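Local coordinates for protein FAD-binding oxidoreductase (Gulosibacter chungangensis, PDB 7PBG) that oxidises 4-ethylphenol and probably related 4-alkylphenols, using a covalently held FAD to dehydrogenate the side chain, as to 4-vinylphenol, at residues A[156-161]-A[231-236]; A[256-261]-A[343-348]; A[4-7]-A[11-14]. All coordinates share one frame; numbering follows the deposited sequence.

Contact 1 of 3, residues A[156-161]-A[231-236]; sequences GSVMGN and MGMQLM. With FAD (flavin-adenine dinucleotide), chain C.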
ATOM      1  N   GLY A 156     -15.653  14.224  -9.167  1.00 17.85           N
ATOM      2  CA  GLY A 156     -14.666  13.846  -8.140  1.00 19.62           C
ATOM      3  C   GLY A 156     -13.252  14.140  -8.614  1.00 18.08           C
ATOM      4  O   GLY A 156     -12.963  13.970  -9.808  1.00 18.14           O
ATOM      5  N   SER A 157     -12.395  14.657  -7.744  1.00 17.87           N
ATOM      6  CA  SER A 157     -10.949  14.889  -8.001  1.00 17.41           C
ATOM      7  C   SER A 157     -10.143  13.588  -7.935  1.00 18.10           C
ATOM      8  O   SER A 157     -10.237  12.820  -6.915  1.00 16.74           O
ATOM      9  CB  SER A 157     -10.384  15.910  -7.021  1.00 17.97           C
ATOM     10  OG  SER A 157      -8.976  15.869  -7.038  1.00 17.68           O
ATOM     11  N   VAL A 158      -9.363  13.272  -8.962  1.00 19.86           N
ATOM     12  CA  VAL A 158      -8.526  12.036  -8.922  1.00 18.70           C
ATOM     13  C   VAL A 158      -7.695  12.068  -7.653  1.00 18.61           C
ATOM     14  O   VAL A 158      -7.684  11.060  -6.873  1.00 19.35           O
ATOM     15  CB  VAL A 158      -7.695  11.914 -10.205  1.00 20.99           C
ATOM     16  CG1 VAL A 158      -6.803  10.671 -10.204  1.00 22.18           C
ATOM     17  CG2 VAL A 158      -8.574  11.976 -11.422  1.00 20.66           C
ATOM     18  N   MET A 159      -7.111  13.222  -7.369  1.00 16.94           N
ATOM     19  CA  MET A 159      -6.227  13.404  -6.194  1.00 18.68           C
ATOM     20  C   MET A 159      -7.044  13.433  -4.910  1.00 18.08           C
ATOM     21  O   MET A 159      -6.696  12.733  -3.885  1.00 17.64           O
ATOM     22  CB  MET A 159      -5.438  14.699  -6.344  1.00 17.75           C
ATOM     23  CG  MET A 159      -4.538  14.921  -5.197  1.00 20.07           C
ATOM     24  SD  MET A 159      -3.711  16.518  -5.248  1.00 19.65           S
ATOM     25  CE  MET A 159      -2.630  16.235  -6.652  1.00 19.96           C
ATOM     26  N   GLY A 160      -8.078  14.267  -4.895  1.00 18.31           N
ATOM     27  CA  GLY A 160      -8.855  14.484  -3.662  1.00 18.42           C
ATOM     28  C   GLY A 160      -9.510  13.203  -3.182  1.00 20.57           C
ATOM     29  O   GLY A 160      -9.479  12.872  -1.992  1.00 18.35           O
ATOM     30  N   ASN A 161     -10.070  12.415  -4.104  1.00 17.85           N
ATOM     31  CA  ASN A 161     -10.717  11.150  -3.724  1.00 19.01           C
ATOM     32  C   ASN A 161      -9.648  10.248  -3.094  1.00 20.64           C
ATOM     33  O   ASN A 161      -9.913   9.600  -2.072  1.00 17.34           O
ATOM     34  CB  ASN A 161     -11.365  10.541  -4.963  1.00 20.03           C
ATOM     35  CG  ASN A 161     -12.033   9.234  -4.646  1.00 21.60           C
ATOM     36  OD1 ASN A 161     -11.363   8.181  -4.582  1.00 22.16           O
ATOM     37  ND2 ASN A 161     -13.336   9.297  -4.453  1.00 18.93           N
ATOM     38  N   MET A 231       0.207  14.428  -8.015  1.00 19.14           N
ATOM     39  CA  MET A 231       0.059  13.019  -7.639  1.00 18.59           C
ATOM     40  C   MET A 231       0.115  12.149  -8.891  1.00 18.00           C
ATOM     41  O   MET A 231      -0.524  12.526  -9.909  1.00 16.38           O
ATOM     42  CB  MET A 231      -1.263  12.754  -6.930  1.00 18.39           C
ATOM     43  CG  MET A 231      -1.398  11.326  -6.419  1.00 20.97           C
ATOM     44  SD  MET A 231      -3.020  11.038  -5.716  1.00 19.88           S
ATOM     45  CE  MET A 231      -2.645  11.579  -4.052  1.00 21.69           C
ATOM     46  N   GLY A 232       0.916  11.082  -8.834  1.00 17.23           N
ATOM     47  CA  GLY A 232       0.858  10.074  -9.901  1.00 15.41           C
ATOM     48  C   GLY A 232      -0.272   9.103  -9.628  1.00 17.39           C
ATOM     49  O   GLY A 232      -0.495   8.723  -8.439  1.00 16.64           O
ATOM     50  N   MET A 233      -0.972   8.693 -10.680  1.00 16.94           N
ATOM     51  CA  MET A 233      -2.066   7.697 -10.555  1.00 17.85           C
ATOM     52  C   MET A 233      -1.808   6.630 -11.597  1.00 17.09           C
ATOM     53  O   MET A 233      -1.842   6.983 -12.785  1.00 17.82           O
ATOM     54  CB  MET A 233      -3.458   8.296 -10.734  1.00 16.50           C
ATOM     55  CG  MET A 233      -4.604   7.282 -10.667  1.00 16.46           C
ATOM     56  SD  MET A 233      -4.538   6.315  -9.110  1.00 20.31           S
ATOM     57  CE  MET A 233      -4.715   7.621  -7.893  1.00 18.62           C
ATOM     58  N   GLN A 234      -1.421   5.434 -11.168  1.00 15.79           N
ATOM     59  CA  GLN A 234      -1.195   4.316 -12.140  1.00 15.08           C
ATOM     60  C   GLN A 234      -2.554   3.894 -12.731  1.00 17.06           C
ATOM     61  O   GLN A 234      -3.562   3.958 -12.016  1.00 16.69           O
ATOM     62  CB  GLN A 234      -0.447   3.210 -11.407  1.00 15.97           C
ATOM     63  CG  GLN A 234       0.903   3.694 -10.952  1.00 15.93           C
ATOM     64  CD  GLN A 234       1.669   2.715 -10.124  1.00 17.01           C
ATOM     65  OE1 GLN A 234       1.122   1.727  -9.640  1.00 21.47           O
ATOM     66  NE2 GLN A 234       2.948   2.990 -10.006  1.00 16.38           N
ATOM     67  N   LEU A 235      -2.584   3.549 -14.018  1.00 15.85           N
ATOM     68  CA  LEU A 235      -3.810   3.350 -14.791  1.00 16.38           C
ATOM     69  C   LEU A 235      -3.796   1.965 -15.403  1.00 16.79           C
ATOM     70  O   LEU A 235      -2.801   1.563 -15.978  1.00 18.86           O
ATOM     71  CB  LEU A 235      -3.923   4.400 -15.922  1.00 16.85           C
ATOM     72  CG  LEU A 235      -3.949   5.862 -15.504  1.00 16.53           C
ATOM     73  CD1 LEU A 235      -4.175   6.785 -16.732  1.00 18.99           C
ATOM     74  CD2 LEU A 235      -5.024   6.098 -14.449  1.00 18.94           C
ATOM     75  N   MET A 236      -4.916   1.304 -15.289  1.00 15.91           N
ATOM     76  CA  MET A 236      -5.039  -0.065 -15.818  1.00 16.67           C
ATOM     77  C   MET A 236      -4.866  -0.005 -17.315  1.00 16.68           C
ATOM     78  O   MET A 236      -5.558   0.748 -18.032  1.00 18.07           O
ATOM     79  CB  MET A 236      -6.385  -0.689 -15.433  1.00 18.64           C
ATOM     80  CG  MET A 236      -6.507  -2.130 -15.859  1.00 22.96           C
ATOM     81  SD  MET A 236      -8.009  -2.797 -15.097  1.00 24.40           S
ATOM     82  CE  MET A 236      -8.585  -3.925 -16.363  1.00 29.74           C
TER
HETATM   83  PA  FAD C 601     -11.848  16.771  -2.089  1.00 17.83           P
HETATM   84  O1A FAD C 601     -13.080  17.309  -1.436  1.00 19.12           O
HETATM   85  O2A FAD C 601     -11.022  17.699  -2.945  1.00 18.25           O
HETATM   86  O5B FAD C 601     -10.916  16.201  -0.963  1.00 16.85           O
HETATM   87  C5B FAD C 601     -11.421  15.399   0.095  1.00 16.90           C
HETATM   88  C4B FAD C 601     -10.518  15.596   1.289  1.00 18.48           C
HETATM   89  O4B FAD C 601      -9.176  15.103   1.004  1.00 18.57           O
HETATM   90  C3B FAD C 601     -10.292  17.050   1.731  1.00 18.55           C
HETATM   91  O3B FAD C 601     -11.360  17.517   2.550  1.00 20.59           O
HETATM   92  C2B FAD C 601      -8.911  16.979   2.403  1.00 17.53           C
HETATM   93  O2B FAD C 601      -9.059  16.493   3.724  1.00 19.38           O
HETATM   94  C1B FAD C 601      -8.185  15.988   1.499  1.00 18.00           C
HETATM   95  N9A FAD C 601      -7.506  16.582   0.378  1.00 19.11           N
HETATM   96  C8A FAD C 601      -7.972  16.646  -0.897  1.00 18.78           C
HETATM   97  N7A FAD C 601      -7.127  17.220  -1.701  1.00 19.27           N
HETATM   98  C5A FAD C 601      -6.077  17.611  -0.904  1.00 17.77           C
HETATM   99  C6A FAD C 601      -4.855  18.224  -1.196  1.00 18.35           C
HETATM  100  N6A FAD C 601      -4.527  18.658  -2.420  1.00 18.32           N
HETATM  101  N1A FAD C 601      -4.019  18.452  -0.158  1.00 20.84           N
HETATM  102  C2A FAD C 601      -4.372  18.009   1.076  1.00 20.42           C
HETATM  103  N3A FAD C 601      -5.481  17.387   1.457  1.00 20.79           N
HETATM  104  C4A FAD C 601      -6.303  17.219   0.401  1.00 18.14           C
HETATM  105  N1  FAD C 601     -16.710   8.306  -2.794  1.00 17.95           N
HETATM  106  C2  FAD C 601     -15.970   7.303  -3.231  1.00 15.61           C
HETATM  107  O2  FAD C 601     -14.757   7.207  -2.914  1.00 16.24           O
HETATM  108  N3  FAD C 601     -16.457   6.395  -4.099  1.00 17.11           N
HETATM  109  C4  FAD C 601     -17.759   6.395  -4.512  1.00 19.16           C
HETATM  110  O4  FAD C 601     -18.134   5.575  -5.371  1.00 23.78           O
HETATM  111  C4X FAD C 601     -18.585   7.399  -4.043  1.00 20.22           C
HETATM  112  N5  FAD C 601     -19.834   7.388  -4.425  1.00 21.11           N
HETATM  113  C5X FAD C 601     -20.628   8.405  -3.954  1.00 19.81           C
HETATM  114  C6  FAD C 601     -21.967   8.430  -4.370  1.00 20.38           C
HETATM  115  C7  FAD C 601     -22.826   9.445  -3.994  1.00 19.88           C
HETATM  116  C7M FAD C 601     -24.259   9.435  -4.485  1.00 20.17           C
HETATM  117  C8  FAD C 601     -22.325  10.482  -3.179  1.00 19.02           C
HETATM  118  C8M FAD C 601     -23.219  11.604  -2.744  1.00 21.45           C
HETATM  119  C9  FAD C 601     -21.019  10.450  -2.735  1.00 19.25           C
HETATM  120  C9A FAD C 601     -20.130   9.429  -3.118  1.00 17.27           C
HETATM  121  N10 FAD C 601     -18.791   9.398  -2.737  1.00 19.66           N
HETATM  122  C10 FAD C 601     -17.968   8.383  -3.201  1.00 18.36           C
HETATM  123  C1' FAD C 601     -18.177  10.484  -1.930  1.00 17.57           C
HETATM  124  C2' FAD C 601     -17.593  11.623  -2.781  1.00 19.28           C
HETATM  125  O2' FAD C 601     -18.503  11.986  -3.874  1.00 21.73           O
HETATM  126  C3' FAD C 601     -16.242  11.311  -3.458  1.00 18.67           C
HETATM  127  O3' FAD C 601     -15.390  10.644  -2.560  1.00 18.55           O
HETATM  128  C4' FAD C 601     -15.494  12.522  -4.032  1.00 18.94           C
HETATM  129  O4' FAD C 601     -14.597  12.099  -5.071  1.00 22.16           O
HETATM  130  C5' FAD C 601     -14.734  13.251  -2.957  1.00 16.78           C
HETATM  131  O5' FAD C 601     -14.634  14.655  -3.233  1.00 19.89           O
HETATM  132  P   FAD C 601     -13.390  15.262  -4.027  1.00 19.61           P
HETATM  133  O1P FAD C 601     -13.795  16.597  -4.578  1.00 19.52           O
HETATM  134  O2P FAD C 601     -12.943  14.205  -4.987  1.00 19.17           O
HETATM  135  O3P FAD C 601     -12.264  15.453  -2.907  1.00 18.08           O
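In the PCMH-type FAD-binding domain, Val158 and Met159, which begin the short helix 158-163, rest on Met233 and Met231 of strand 226-237, while other residues of the same turn hold the cofactor. Met159 stretches out as far as SD and then bends (chi3 -69°), which brings CE over the strand, 3.6 Å from Met231 N and 3.8 Å from Met231 CB. Met231 answers with its own methyl, CE lying 4.0 Å from Met159 CG, and the two thioether chains cross obliquely. Methionine suits such a place: it is apolar, unbranched, and can bend at its sulfur to lay a methyl against the strand. Beside it, Val158 CG1 sits 4.1 Å from Met233 CG. Met159 SD also lies 3.6 Å from N6A of the FAD adenine, linking strand and cofactor. Ser157 N donates to FAD O2P (2.8 Å), and Ser157 OG, as N-cap, accepts from Gly160 N (2.8 Å, 169°). The start of the helix, with Ser157 N, faces the diphosphate and would probably favour its negative charge. Gly160 has to be small, since a CB would strike FAD O3P. Asn161 uses ND2 to bind both FAD O4' and the flavin O2. Around this core, Val158 packs on Tyr132 and Leu135 of helix 132-142, and Met231 leans on Met182 of strand 179-186.

Contact 2 of 3, residues A[256-261]-A[343-348]; sequences PAIMET and LQIPGA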
ATOM      1  N   PRO A 256     -27.794 -12.799   2.683  1.00 18.33           N
ATOM      2  CA  PRO A 256     -26.749 -13.691   3.166  1.00 18.58           C
ATOM      3  C   PRO A 256     -26.174 -14.610   2.086  1.00 19.27           C
ATOM      4  O   PRO A 256     -24.951 -14.674   1.918  1.00 19.72           O
ATOM      5  CB  PRO A 256     -27.425 -14.501   4.282  1.00 19.47           C
ATOM      6  CG  PRO A 256     -28.501 -13.604   4.752  1.00 22.55           C
ATOM      7  CD  PRO A 256     -29.013 -12.873   3.514  1.00 19.41           C
ATOM      8  N   ALA A 257     -27.027 -15.276   1.315  1.00 16.47           N
ATOM      9  CA  ALA A 257     -26.512 -16.157   0.268  1.00 17.76           C
ATOM     10  C   ALA A 257     -25.735 -15.361  -0.792  1.00 16.14           C
ATOM     11  O   ALA A 257     -24.789 -15.935  -1.424  1.00 17.93           O
ATOM     12  CB  ALA A 257     -27.618 -16.937  -0.357  1.00 17.14           C
ATOM     13  N   ILE A 258     -26.207 -14.163  -1.115  1.00 18.96           N
ATOM     14  CA  ILE A 258     -25.491 -13.342  -2.106  1.00 17.89           C
ATOM     15  C   ILE A 258     -24.058 -13.111  -1.614  1.00 17.14           C
ATOM     16  O   ILE A 258     -23.128 -13.310  -2.368  1.00 18.43           O
ATOM     17  CB  ILE A 258     -26.185 -12.022  -2.391  1.00 18.68           C
ATOM     18  CG1 ILE A 258     -27.582 -12.230  -2.995  1.00 17.29           C
ATOM     19  CG2 ILE A 258     -25.251 -11.151  -3.218  1.00 19.81           C
ATOM     20  CD1 ILE A 258     -28.457 -10.963  -2.981  1.00 17.92           C
ATOM     21  N   MET A 259     -23.889 -12.702  -0.351  1.00 16.50           N
ATOM     22  CA  MET A 259     -22.565 -12.321   0.133  1.00 19.11           C
ATOM     23  C   MET A 259     -21.703 -13.598   0.231  1.00 20.14           C
ATOM     24  O   MET A 259     -20.541 -13.544  -0.152  1.00 20.05           O
ATOM     25  CB  MET A 259     -22.647 -11.603   1.487  1.00 19.41           C
ATOM     26  CG  MET A 259     -23.452 -10.342   1.493  1.00 19.09           C
ATOM     27  SD  MET A 259     -23.160  -9.180   0.141  1.00 23.15           S
ATOM     28  CE  MET A 259     -21.446  -8.794   0.485  1.00 23.54           C
ATOM     29  N   GLU A 260     -22.273 -14.727   0.690  1.00 19.27           N
ATOM     30  CA  GLU A 260     -21.495 -15.953   0.894  1.00 20.41           C
ATOM     31  C   GLU A 260     -21.156 -16.552  -0.474  1.00 20.82           C
ATOM     32  O   GLU A 260     -20.141 -17.227  -0.550  1.00 21.04           O
ATOM     33  CB  GLU A 260     -22.231 -16.918   1.799  1.00 20.95           C
ATOM     34  CG  GLU A 260     -22.297 -16.423   3.221  1.00 22.21           C
ATOM     35  CD  GLU A 260     -21.004 -16.458   4.020  1.00 25.16           C
ATOM     36  OE1 GLU A 260     -20.041 -17.118   3.585  1.00 27.45           O
ATOM     37  OE2 GLU A 260     -20.981 -15.873   5.113  1.00 26.18           O
ATOM     38  N   THR A 261     -21.938 -16.283  -1.526  1.00 19.70           N
ATOM     39  CA  THR A 261     -21.599 -16.748  -2.889  1.00 19.32           C
ATOM     40  C   THR A 261     -20.461 -15.894  -3.473  1.00 18.62           C
ATOM     41  O   THR A 261     -19.548 -16.432  -4.155  1.00 20.12           O
ATOM     42  CB  THR A 261     -22.807 -16.743  -3.830  1.00 19.87           C
ATOM     43  OG1 THR A 261     -23.791 -17.587  -3.230  1.00 16.47           O
ATOM     44  CG2 THR A 261     -22.498 -17.241  -5.225  1.00 21.19           C
ATOM     45  N   LEU A 343     -27.139 -18.171  -9.867  1.00 19.94           N
ATOM     46  CA  LEU A 343     -28.466 -18.635 -10.333  1.00 20.18           C
ATOM     47  C   LEU A 343     -28.908 -19.842  -9.511  1.00 23.29           C
ATOM     48  O   LEU A 343     -30.092 -20.179  -9.645  1.00 24.47           O
ATOM     49  CB  LEU A 343     -28.498 -18.953 -11.826  1.00 22.04           C
ATOM     50  CG  LEU A 343     -28.487 -17.778 -12.807  1.00 25.36           C
ATOM     51  CD1 LEU A 343     -28.711 -18.308 -14.199  1.00 25.96           C
ATOM     52  CD2 LEU A 343     -29.499 -16.716 -12.498  1.00 26.99           C
ATOM     53  N   GLN A 344     -28.054 -20.388  -8.645  1.00 20.56           N
ATOM     54  CA  GLN A 344     -28.513 -21.404  -7.659  1.00 22.20           C
ATOM     55  C   GLN A 344     -29.352 -20.770  -6.547  1.00 23.21           C
ATOM     56  O   GLN A 344     -29.956 -21.536  -5.773  1.00 25.28           O
ATOM     57  CB  GLN A 344     -27.360 -22.183  -7.065  1.00 20.89           C
ATOM     58  CG  GLN A 344     -26.649 -23.051  -8.077  1.00 23.63           C
ATOM     59  CD  GLN A 344     -25.900 -24.118  -7.334  1.00 28.87           C
ATOM     60  OE1 GLN A 344     -25.070 -23.785  -6.505  1.00 28.97           O
ATOM     61  NE2 GLN A 344     -26.198 -25.386  -7.602  1.00 32.08           N
ATOM     62  N   ILE A 345     -29.333 -19.446  -6.402  1.00 20.37           N
ATOM     63  CA  ILE A 345     -30.253 -18.750  -5.467  1.00 21.20           C
ATOM     64  C   ILE A 345     -31.622 -18.713  -6.114  1.00 23.42           C
ATOM     65  O   ILE A 345     -31.780 -18.111  -7.170  1.00 20.93           O
ATOM     66  CB  ILE A 345     -29.722 -17.376  -5.071  1.00 18.84           C
ATOM     67  CG1 ILE A 345     -28.343 -17.548  -4.430  1.00 20.89           C
ATOM     68  CG2 ILE A 345     -30.714 -16.652  -4.173  1.00 19.27           C
ATOM     69  CD1 ILE A 345     -27.631 -16.242  -4.082  1.00 20.24           C
ATOM     70  N   PRO A 346     -32.641 -19.349  -5.499  1.00 21.26           N
ATOM     71  CA  PRO A 346     -33.950 -19.421  -6.136  1.00 20.85           C
ATOM     72  C   PRO A 346     -34.466 -18.042  -6.547  1.00 19.15           C
ATOM     73  O   PRO A 346     -34.388 -17.078  -5.792  1.00 22.75           O
ATOM     74  CB  PRO A 346     -34.849 -20.074  -5.094  1.00 20.70           C
ATOM     75  CG  PRO A 346     -33.878 -20.898  -4.235  1.00 21.14           C
ATOM     76  CD  PRO A 346     -32.578 -20.110  -4.230  1.00 22.02           C
ATOM     77  N   GLY A 347     -34.955 -17.959  -7.768  1.00 19.87           N
ATOM     78  CA  GLY A 347     -35.546 -16.711  -8.276  1.00 22.77           C
ATOM     79  C   GLY A 347     -34.544 -15.740  -8.889  1.00 21.27           C
ATOM     80  O   GLY A 347     -35.014 -14.755  -9.493  1.00 21.19           O
ATOM     81  N   ALA A 348     -33.241 -15.971  -8.759  1.00 20.92           N
ATOM     82  CA  ALA A 348     -32.203 -15.066  -9.319  1.00 20.81           C
ATOM     83  C   ALA A 348     -32.324 -15.039 -10.835  1.00 18.72           C
ATOM     84  O   ALA A 348     -32.690 -16.056 -11.448  1.00 20.61           O
ATOM     85  CB  ALA A 348     -30.810 -15.477  -8.934  1.00 21.83           C
TER
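With CG1 anti to the carbonyl carbon (chi1 -58°) and the chain extended beyond it, Ile345 presents CD1, not CG2, to helix 255-266. There CD1 of Ile345 lands 3.8 Å from Ala257 CB and 3.9 Å from Ile258 N. Ile258 meets it more loosely, CG1 to CD1 of Ile345 being 4.2 Å, with the two side chains at about a right angle. Alanine suits Ala257's place, where a short methyl lets the isoleucine come close to the helix backbone. Thr261, one turn on, also turns its hydroxyl anti to its carbonyl carbon (chi1 -58°), bringing OG1 back to Ala257 O at 2.6 Å. Thr261 N binds the same oxygen, Ala257 O, at 2.9 Å, and the two donors arrive from opposite faces of the carbonyl plane. A valine here would probably leave Ala257 O without its second donor, with just the backbone N-H of that residue still gripping it. Ile345 itself opens a type II turn closed by Ala348 N donating to Ile345 O (3.0 Å). Pro346 fits the second position, and Gly347 takes a positive phi at which a CB would press on the preceding carbonyl oxygen. Phe249 of strand 241-249 touches both isoleucines, and Glu260 on the same helix forms a salt bridge with Lys120 of the second subunit. Across the contact one methyl of Ile345 packs by dispersion on a methyl, a methylene and the helix backbone, which gives little directionality, while the hydrogen bonds described, Thr261 to Ala257 and Ala348 to Ile345, lie within a segment and fix its local shape.

Contact 3 of 3, residues A[4-7]-A[11-14]; sequences RTLP and SAEQ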
ATOM      1  N   ARG A   4     -16.928  36.888   7.723  1.00 26.49           N
ATOM      2  CA  ARG A   4     -18.181  36.139   7.978  1.00 25.94           C
ATOM      3  C   ARG A   4     -18.006  35.310   9.262  1.00 25.30           C
ATOM      4  O   ARG A   4     -18.967  35.119   9.996  1.00 28.03           O
ATOM      5  CB  ARG A   4     -18.539  35.285   6.759  1.00 24.85           C
ATOM      6  CG  ARG A   4     -17.609  34.100   6.545  1.00 26.33           C
ATOM      7  CD  ARG A   4     -17.843  33.460   5.192  1.00 25.62           C
ATOM      8  NE  ARG A   4     -19.188  32.977   4.975  1.00 26.80           N
ATOM      9  CZ  ARG A   4     -19.543  31.691   4.911  1.00 26.84           C
ATOM     10  NH1 ARG A   4     -18.661  30.727   5.129  1.00 24.88           N
ATOM     11  NH2 ARG A   4     -20.799  31.370   4.689  1.00 25.62           N
ATOM     12  N   THR A   5     -16.791  34.844   9.498  1.00 28.46           N
ATOM     13  CA  THR A   5     -16.394  33.993  10.636  1.00 26.33           C
ATOM     14  C   THR A   5     -14.914  34.293  10.895  1.00 27.65           C
ATOM     15  O   THR A   5     -14.221  34.811   9.961  1.00 29.34           O
ATOM     16  CB  THR A   5     -16.618  32.488  10.379  1.00 28.94           C
ATOM     17  OG1 THR A   5     -15.826  32.111   9.257  1.00 26.31           O
ATOM     18  CG2 THR A   5     -18.053  32.086  10.130  1.00 27.55           C
ATOM     19  N   LEU A   6     -14.449  34.033  12.100  1.00 25.78           N
ATOM     20  CA  LEU A   6     -13.016  34.115  12.431  1.00 26.36           C
ATOM     21  C   LEU A   6     -12.628  32.878  13.210  1.00 25.97           C
ATOM     22  O   LEU A   6     -13.412  32.373  14.001  1.00 24.78           O
ATOM     23  CB  LEU A   6     -12.697  35.330  13.303  1.00 26.28           C
ATOM     24  CG  LEU A   6     -12.716  36.686  12.608  1.00 26.16           C
ATOM     25  CD1 LEU A   6     -12.434  37.767  13.641  1.00 26.84           C
ATOM     26  CD2 LEU A   6     -11.718  36.749  11.482  1.00 27.96           C
ATOM     27  N   PRO A   7     -11.354  32.463  13.061  1.00 26.65           N
ATOM     28  CA  PRO A   7     -10.834  31.366  13.860  1.00 28.31           C
ATOM     29  C   PRO A   7     -10.693  31.852  15.310  1.00 34.49           C
ATOM     30  O   PRO A   7     -10.199  32.970  15.527  1.00 31.14           O
ATOM     31  CB  PRO A   7      -9.504  31.004  13.181  1.00 28.79           C
ATOM     32  CG  PRO A   7      -9.121  32.193  12.321  1.00 31.38           C
ATOM     33  CD  PRO A   7     -10.374  33.023  12.120  1.00 30.65           C
ATOM     34  N   SER A  11      -7.948  37.693  16.051  1.00 25.33           N
ATOM     35  CA  SER A  11      -8.753  38.921  16.095  1.00 26.99           C
ATOM     36  C   SER A  11      -9.008  39.379  14.653  1.00 28.50           C
ATOM     37  O   SER A  11      -8.291  38.915  13.706  1.00 28.16           O
ATOM     38  CB  SER A  11      -7.998  39.957  16.870  1.00 27.24           C
ATOM     39  OG  SER A  11      -6.974  40.553  16.072  1.00 28.88           O
ATOM     40  N   ALA A  12     -10.007  40.230  14.448  1.00 23.45           N
ATOM     41  CA  ALA A  12     -10.254  40.815  13.110  1.00 24.13           C
ATOM     42  C   ALA A  12      -9.014  41.555  12.597  1.00 27.05           C
ATOM     43  O   ALA A  12      -8.750  41.550  11.370  1.00 26.56           O
ATOM     44  CB  ALA A  12     -11.477  41.701  13.136  1.00 24.80           C
ATOM     45  N   GLU A  13      -8.305  42.273  13.467  1.00 26.87           N
ATOM     46  CA  GLU A  13      -7.133  43.069  13.049  1.00 25.51           C
ATOM     47  C   GLU A  13      -6.061  42.099  12.527  1.00 24.93           C
ATOM     48  O   GLU A  13      -5.511  42.343  11.442  1.00 26.30           O
ATOM     49  CB  GLU A  13      -6.674  43.942  14.216  1.00 28.99           C
ATOM     50  CG  GLU A  13      -5.372  44.663  13.942  1.00 32.55           C
ATOM     51  CD  GLU A  13      -4.902  45.410  15.171  1.00 34.89           C
ATOM     52  OE1 GLU A  13      -4.094  44.841  15.927  1.00 38.70           O
ATOM     53  OE2 GLU A  13      -5.441  46.515  15.419  1.00 31.83           O
ATOM     54  N   GLN A  14      -5.782  41.048  13.295  1.00 24.46           N
ATOM     55  CA  GLN A  14      -4.796  40.002  12.929  1.00 26.11           C
ATOM     56  C   GLN A  14      -5.210  39.350  11.605  1.00 26.95           C
ATOM     57  O   GLN A  14      -4.347  39.265  10.694  1.00 30.99           O
ATOM     58  CB  GLN A  14      -4.703  38.995  14.069  1.00 27.63           C
ATOM     59  CG  GLN A  14      -3.853  39.531  15.214  1.00 32.43           C
ATOM     60  CD  GLN A  14      -4.020  38.694  16.456  1.00 31.44           C
ATOM     61  OE1 GLN A  14      -4.944  37.893  16.565  1.00 33.43           O
ATOM     62  NE2 GLN A  14      -3.118  38.879  17.418  1.00 34.66           N
TER
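Leu6, in the extended N-terminal arm, meets Ala12 at the capped start of helix 12-26, where Ser11 and Gln14 form a capping box. Its CB points toward the helix start but is still 5.7 Å from Ala12 N. With chi1 at -74°, CG stands anti to the carbonyl carbon of Leu6 and closes the separation from Ala12 N to 4.8 Å. The CD1 branch makes the contact: it comes within 3.6 Å of Ala12 N, 3.9 Å of Ser11 C and 4.1 Å of Ala12 CB. A single methyl thus covers the peptide link between N-cap and first helical residue. Leucine suits the site because its branch point lies one carbon out and can hand a methyl to the backbone; alanine on the other side keeps the helix surface low enough for that methyl to settle against the chain itself. Nearby, Leu6 and Pro7 both pack on Phe15 of the same helix, so the arm folds back over the helix that follows it. Farther back, Arg4 forms salt bridges with Glu35 and Asp42, tying the arm to the segment around helix 35-39. The cap works by hydrogen bonds, whereas the leucine meets the chain by van der Waals contact. Serine is a favoured N-cap, being small with a hydroxyl close to the backbone, and Ser11 OG accepts from Gln14 N at 3.1 Å. In return, Ser11 N points almost straight (177°) at Gln14 OE1, 3.1 Å away, although it stands 27° out of the plane of that side-chain carbonyl.

Overall arrangement
Contact 1 is the core member, fully buried and next to the cofactor; contact 2 is partly buried on the outer side of the fold, and contact 3 is a surface contact. Each joins different elements: a short helix and a sheet strand, a longer helix and a loop, an N-terminal arm and the helix after it. Apolar side chains bridge all three, but the polar chemistry follows location: in contact 1 it both caps the helix and binds FAD, whereas in contacts 2 and 3 it shapes the segments. Contacts 2 and 3 lie on opposite sides of the chain's centre, their centres about 59 Å apart, and the centre of contact 1 is about 35 Å from each.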